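Antigen 43 (Escherichia coli, PDB 4KH3) mediates bacterial clumping by associating with copies of itself through a Velcro-like mechanism, and is linked to biofilm formation. Local coordinates at residues 276-280 against 281-285; 376-379 against 380-383; 398-401 against 402-406. All coordinates share one frame; numbering follows the deposited sequence.

The three contacts follow one another along the parallel beta-helix of this alpha domain. Contact 1 is a beta hairpin of strands 273-278 and 281-286, one of the places where antiparallel pairing interrupts the parallel coiling. Its centre lies about 34 and 37 Å from those of contacts 2 and 3, and even the nearest atoms are about 23 and 27 Å away, so it touches neither. Contacts 2 and 3 belong to adjacent coils, with centres about 11 Å apart. The turn of contact 2 leads into strand 382-389, which pairs in parallel with 399-401 and 403-407; D381 O lies 2.8 Å from T399 N, a probable hydrogen bond. Successive coils thus stack into an elongated, probably stalk-like domain.

Contact 1. Residues 276-280 against 281-285; sequences GTNRL and GAFSV
N278 and F283 meet on one face of a tight beta hairpin. The amide is nearly parallel to the ring, the planes 6° apart, but it comes in obliquely, ND2 lying 3.4 Å from CD2 of F283, so this is not a face stack. With CG set between its own backbone N and carbonyl carbon (chi1 77°), the phenyl ring leans back across the partner strand. G276 N sits over the ring's other side, offset toward the rim. G276 suits this place: having no side chain, its backbone can lie close against the rim of that face. The two also pair through their backbones, F283 N to G276 O at 3.1 Å.

N278 suits the bend because its amide serves two sides. OD1 accepts from L280 N at 2.8 Å, closing an Asx turn inside the type I turn from N278 to G281, while ND2 donates to N292 O. G281, at a positive phi of 116°, ends the turn and bonds back to N278 through both its N and its O. At the bend, R279 reaches D315 and E296 by salt bridges.

Strand 254-260 flanks the hairpin in parallel beside 273-278, and strand 289-291 pairs antiparallel with 281-286.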
# COMPACT_ATOMS: atom_id res chain seq x y z
N GLY A 276 -12.22 11.63 -10.50
CA GLY A 276 -11.50 12.88 -10.31
C GLY A 276 -10.84 13.42 -11.56
O GLY A 276 -11.36 13.28 -12.67
N THR A 277 -9.69 14.05 -11.38
CA THR A 277 -8.90 14.55 -12.50
C THR A 277 -7.45 14.15 -12.34
O THR A 277 -6.92 14.12 -11.24
CB THR A 277 -8.94 16.09 -12.60
OG1 THR A 277 -8.69 16.64 -11.30
CG2 THR A 277 -10.29 16.55 -13.10
N ASN A 278 -6.81 13.83 -13.44
CA ASN A 278 -5.37 13.64 -13.40
C ASN A 278 -4.75 14.61 -14.38
O ASN A 278 -5.44 15.53 -14.85
CB ASN A 278 -4.98 12.19 -13.70
CG ASN A 278 -5.63 11.66 -14.97
OD1 ASN A 278 -5.68 12.34 -16.00
ND2 ASN A 278 -6.12 10.42 -14.91
N ARG A 279 -3.49 14.41 -14.71
CA ARG A 279 -2.78 15.34 -15.58
C ARG A 279 -3.29 15.27 -17.02
O ARG A 279 -2.85 16.03 -17.87
CB ARG A 279 -1.27 15.10 -15.52
CG ARG A 279 -0.81 13.72 -15.99
CD ARG A 279 0.70 13.72 -16.14
NE ARG A 279 1.28 12.39 -16.25
CZ ARG A 279 1.40 11.72 -17.38
NH1 ARG A 279 0.95 12.24 -18.52
NH2 ARG A 279 1.96 10.51 -17.39
N LEU A 280 -4.21 14.35 -17.29
CA LEU A 280 -4.77 14.22 -18.62
C LEU A 280 -6.25 14.60 -18.65
O LEU A 280 -6.89 14.51 -19.69
CB LEU A 280 -4.59 12.80 -19.16
CG LEU A 280 -3.15 12.41 -19.49
CD1 LEU A 280 -3.10 11.11 -20.30
CD2 LEU A 280 -2.45 13.54 -20.23
N GLY A 281 -6.78 15.02 -17.51
CA GLY A 281 -8.16 15.46 -17.44
C GLY A 281 -9.01 14.57 -16.56
O GLY A 281 -8.49 13.84 -15.71
N ALA A 282 -10.32 14.64 -16.75
CA ALA A 282 -11.25 13.82 -15.98
C ALA A 282 -10.97 12.35 -16.22
O ALA A 282 -10.54 11.96 -17.30
CB ALA A 282 -12.69 14.15 -16.34
N PHE A 283 -11.20 11.55 -15.19
CA PHE A 283 -11.06 10.11 -15.27
C PHE A 283 -12.04 9.52 -14.29
O PHE A 283 -12.47 10.19 -13.35
CB PHE A 283 -9.63 9.65 -14.94
CG PHE A 283 -9.31 9.65 -13.46
CD1 PHE A 283 -9.55 8.52 -12.68
CD2 PHE A 283 -8.75 10.76 -12.86
CE1 PHE A 283 -9.25 8.52 -11.34
CE2 PHE A 283 -8.45 10.76 -11.51
CZ PHE A 283 -8.70 9.64 -10.75
N SER A 284 -12.38 8.25 -14.49
CA SER A 284 -13.35 7.59 -13.64
C SER A 284 -13.18 6.09 -13.67
O SER A 284 -12.75 5.51 -14.65
CB SER A 284 -14.76 7.95 -14.08
OG SER A 284 -14.92 7.65 -15.45
N VAL A 285 -13.50 5.48 -12.53
CA VAL A 285 -13.69 4.05 -12.43
C VAL A 285 -15.05 3.96 -11.77
O VAL A 285 -15.19 4.23 -10.57
CB VAL A 285 -12.64 3.37 -11.56
CG1 VAL A 285 -12.81 1.87 -11.62
CG2 VAL A 285 -11.23 3.75 -12.01

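Contact 2. Residues 376-379 against 380-383; sequences TLNA and GDTA
L377 and D381 meet across a type II beta turn, running from N378 to D381, that links two strands of a beta-helix coil. The isobutyl group of L377 starts anti to its backbone N (chi1 178°), which extends it beneath the turn and carries CD1 to 3.6 Å from CB of D381. The same methyl lies 4.2 Å from CB of A383, on the strand that leaves the turn. Leucine is apt here: one branched end fills the inside of the bend, against the aliphatic root of D381 and a small alanine, and it also packs on F393 and A395 of the following coil.

D381 has two roles. Its CB points toward the incoming segment, and its backbone N closes the turn on N378 O at 3.1 Å, approaching 35° above the carbonyl plane. The carboxylate then rises on the side away from the leucine, where OD2 also bonds to S343 OG; that hydroxyl takes N378 N as a second partner, so one serine ties both ends of the turn to the preceding coil. Between these ends sit A379 and G380. G380 has a positive phi of 87°, the usual backbone setting for glycine in the third place of a type II turn.

The side chains of N378 and D381 stand side by side and point the same way, their amide and carboxylate planes 49° apart. They do not bond directly: one water bridges them, accepting from N378 ND2 at 3.0 Å and donating to D381 OD2 at 2.7 Å.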
# COMPACT_ATOMS: atom_id res chain seq x y z
N THR A 376 0.30 -14.38 -20.88
CA THR A 376 0.05 -15.81 -20.78
C THR A 376 -0.76 -16.24 -22.00
O THR A 376 -1.83 -15.71 -22.27
CB THR A 376 -0.67 -16.17 -19.48
OG1 THR A 376 0.02 -15.58 -18.38
CG2 THR A 376 -0.73 -17.68 -19.29
N LEU A 377 -0.21 -17.19 -22.76
CA LEU A 377 -0.91 -17.70 -23.93
C LEU A 377 -1.65 -18.96 -23.54
O LEU A 377 -1.03 -19.97 -23.20
CB LEU A 377 0.09 -18.01 -25.03
CG LEU A 377 -0.53 -18.60 -26.29
CD1 LEU A 377 -1.43 -17.57 -26.94
CD2 LEU A 377 0.56 -19.06 -27.25
N ASN A 378 -2.98 -18.90 -23.59
CA ASN A 378 -3.81 -20.05 -23.25
C ASN A 378 -3.86 -21.12 -24.34
O ASN A 378 -3.58 -20.84 -25.51
CB ASN A 378 -5.23 -19.60 -22.89
CG ASN A 378 -5.26 -18.66 -21.70
OD1 ASN A 378 -4.45 -18.79 -20.78
ND2 ASN A 378 -6.18 -17.72 -21.72
N ALA A 379 -4.18 -22.35 -23.94
CA ALA A 379 -4.39 -23.44 -24.89
C ALA A 379 -5.36 -23.03 -25.99
O ALA A 379 -6.38 -22.40 -25.72
CB ALA A 379 -4.91 -24.68 -24.16
N GLY A 380 -5.02 -23.36 -27.23
CA GLY A 380 -5.89 -23.09 -28.35
C GLY A 380 -5.72 -21.71 -28.95
O GLY A 380 -6.29 -21.40 -30.00
N ASP A 381 -4.93 -20.86 -28.30
CA ASP A 381 -4.75 -19.50 -28.79
C ASP A 381 -3.48 -19.28 -29.63
O ASP A 381 -2.65 -20.17 -29.78
CB ASP A 381 -4.86 -18.49 -27.64
CG ASP A 381 -6.26 -18.46 -27.05
OD1 ASP A 381 -7.22 -18.72 -27.80
OD2 ASP A 381 -6.40 -18.17 -25.84
N THR A 382 -3.36 -18.09 -30.21
CA THR A 382 -2.25 -17.76 -31.07
C THR A 382 -1.67 -16.38 -30.75
O THR A 382 -2.40 -15.41 -30.62
CB THR A 382 -2.69 -17.80 -32.55
OG1 THR A 382 -2.96 -19.16 -32.93
CG2 THR A 382 -1.62 -17.21 -33.48
N ALA A 383 -0.35 -16.31 -30.60
CA ALA A 383 0.32 -15.03 -30.44
C ALA A 383 1.24 -14.80 -31.63
O ALA A 383 2.11 -15.62 -31.93
CB ALA A 383 1.12 -15.01 -29.14
O HOH W 1 -8.19 -18.02 -23.87

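Contact 3. Residues 398-401 against 402-406; sequences GTLA and GTTTL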
# COMPACT_ATOMS: atom_id res chain seq x y z
N GLY A 398 -1.14 -23.60 -27.28
CA GLY A 398 -1.29 -22.60 -28.32
C GLY A 398 -0.19 -22.55 -29.36
O GLY A 398 0.61 -23.48 -29.50
N THR A 399 -0.15 -21.44 -30.10
CA THR A 399 0.74 -21.32 -31.24
C THR A 399 1.45 -19.98 -31.26
O THR A 399 0.82 -18.94 -31.06
CB THR A 399 -0.03 -21.44 -32.58
OG1 THR A 399 -0.65 -22.73 -32.66
CG2 THR A 399 0.90 -21.24 -33.78
N LEU A 400 2.75 -20.01 -31.52
CA LEU A 400 3.52 -18.81 -31.77
C LEU A 400 3.59 -18.64 -33.27
O LEU A 400 3.83 -19.61 -33.99
CB LEU A 400 4.94 -18.95 -31.20
CG LEU A 400 4.97 -19.21 -29.70
CD1 LEU A 400 6.38 -19.53 -29.21
CD2 LEU A 400 4.37 -18.01 -28.95
N ALA A 401 3.39 -17.42 -33.76
CA ALA A 401 3.34 -17.19 -35.19
C ALA A 401 4.01 -15.88 -35.58
O ALA A 401 4.31 -15.05 -34.71
CB ALA A 401 1.90 -17.22 -35.67
N GLY A 402 4.24 -15.70 -36.87
CA GLY A 402 5.02 -14.55 -37.34
C GLY A 402 6.44 -14.64 -36.82
O GLY A 402 7.06 -15.71 -36.81
N THR A 403 6.97 -13.52 -36.36
CA THR A 403 8.31 -13.51 -35.81
C THR A 403 8.25 -13.29 -34.30
O THR A 403 7.97 -12.19 -33.84
CB THR A 403 9.18 -12.42 -36.46
OG1 THR A 403 9.24 -12.64 -37.88
CG2 THR A 403 10.58 -12.47 -35.90
N THR A 404 8.49 -14.36 -33.55
CA THR A 404 8.56 -14.30 -32.09
C THR A 404 10.00 -13.99 -31.66
O THR A 404 10.91 -14.79 -31.86
CB THR A 404 8.11 -15.63 -31.47
OG1 THR A 404 6.75 -15.88 -31.85
CG2 THR A 404 8.21 -15.57 -29.96
N THR A 405 10.19 -12.82 -31.05
CA THR A 405 11.51 -12.33 -30.72
C THR A 405 11.79 -12.39 -29.21
O THR A 405 10.99 -11.92 -28.40
CB THR A 405 11.68 -10.90 -31.21
OG1 THR A 405 11.44 -10.87 -32.63
CG2 THR A 405 13.08 -10.39 -30.91
N LEU A 406 12.93 -12.97 -28.85
CA LEU A 406 13.35 -13.07 -27.46
C LEU A 406 14.68 -12.37 -27.27
O LEU A 406 15.71 -12.85 -27.73
CB LEU A 406 13.48 -14.54 -27.05
CG LEU A 406 12.26 -15.43 -27.27
CD1 LEU A 406 12.57 -16.85 -26.80
CD2 LEU A 406 11.00 -14.89 -26.57
O HOH W 2 4.59 -14.26 -31.43
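The torsion of T404 (chi1 -61°) sets OG1 opposite its own carbonyl carbon and beside its backbone N, and this turns the hydroxyl toward L400, whose CB it approaches to 3.6 Å. L400 has a similar first torsion, but there it is CG that stands opposite the carbonyl carbon; this leads CG away from T404, so that of the leucine side chain CB makes the approach. This is an apolar-to-polar brush, not a bond.

A water adds a loose bridge across the corner. It lies 2.7 Å from T404 OG1 and gives a weak hydrogen bond of 3.4 Å to A401 O. No hydrogen bond runs directly between the arms: T404 OG1 and A401 O are 3.8 Å apart, with the water near both. Threonine suits the site because its hydroxyl faces the bend and meets this water, while the rest of the side chain is left to pack against the neighbouring coil.

The bend turns at G402, whose positive phi (64°) suits glycine. Around it the chain swings so that strands 399-401 and 403-406 make an angle of 95°, as at a corner between two faces of a beta-helix coil. Acidic side chains hold the corner's amides: G402 N bonds to D422 of the next coil and T403 N to D385 of the preceding one. Farther in, L400 and L406 both pack on L412 of strand 410-414, while T404 rests on L424 of strand 423-426 and A401 on T384 of strand 382-389.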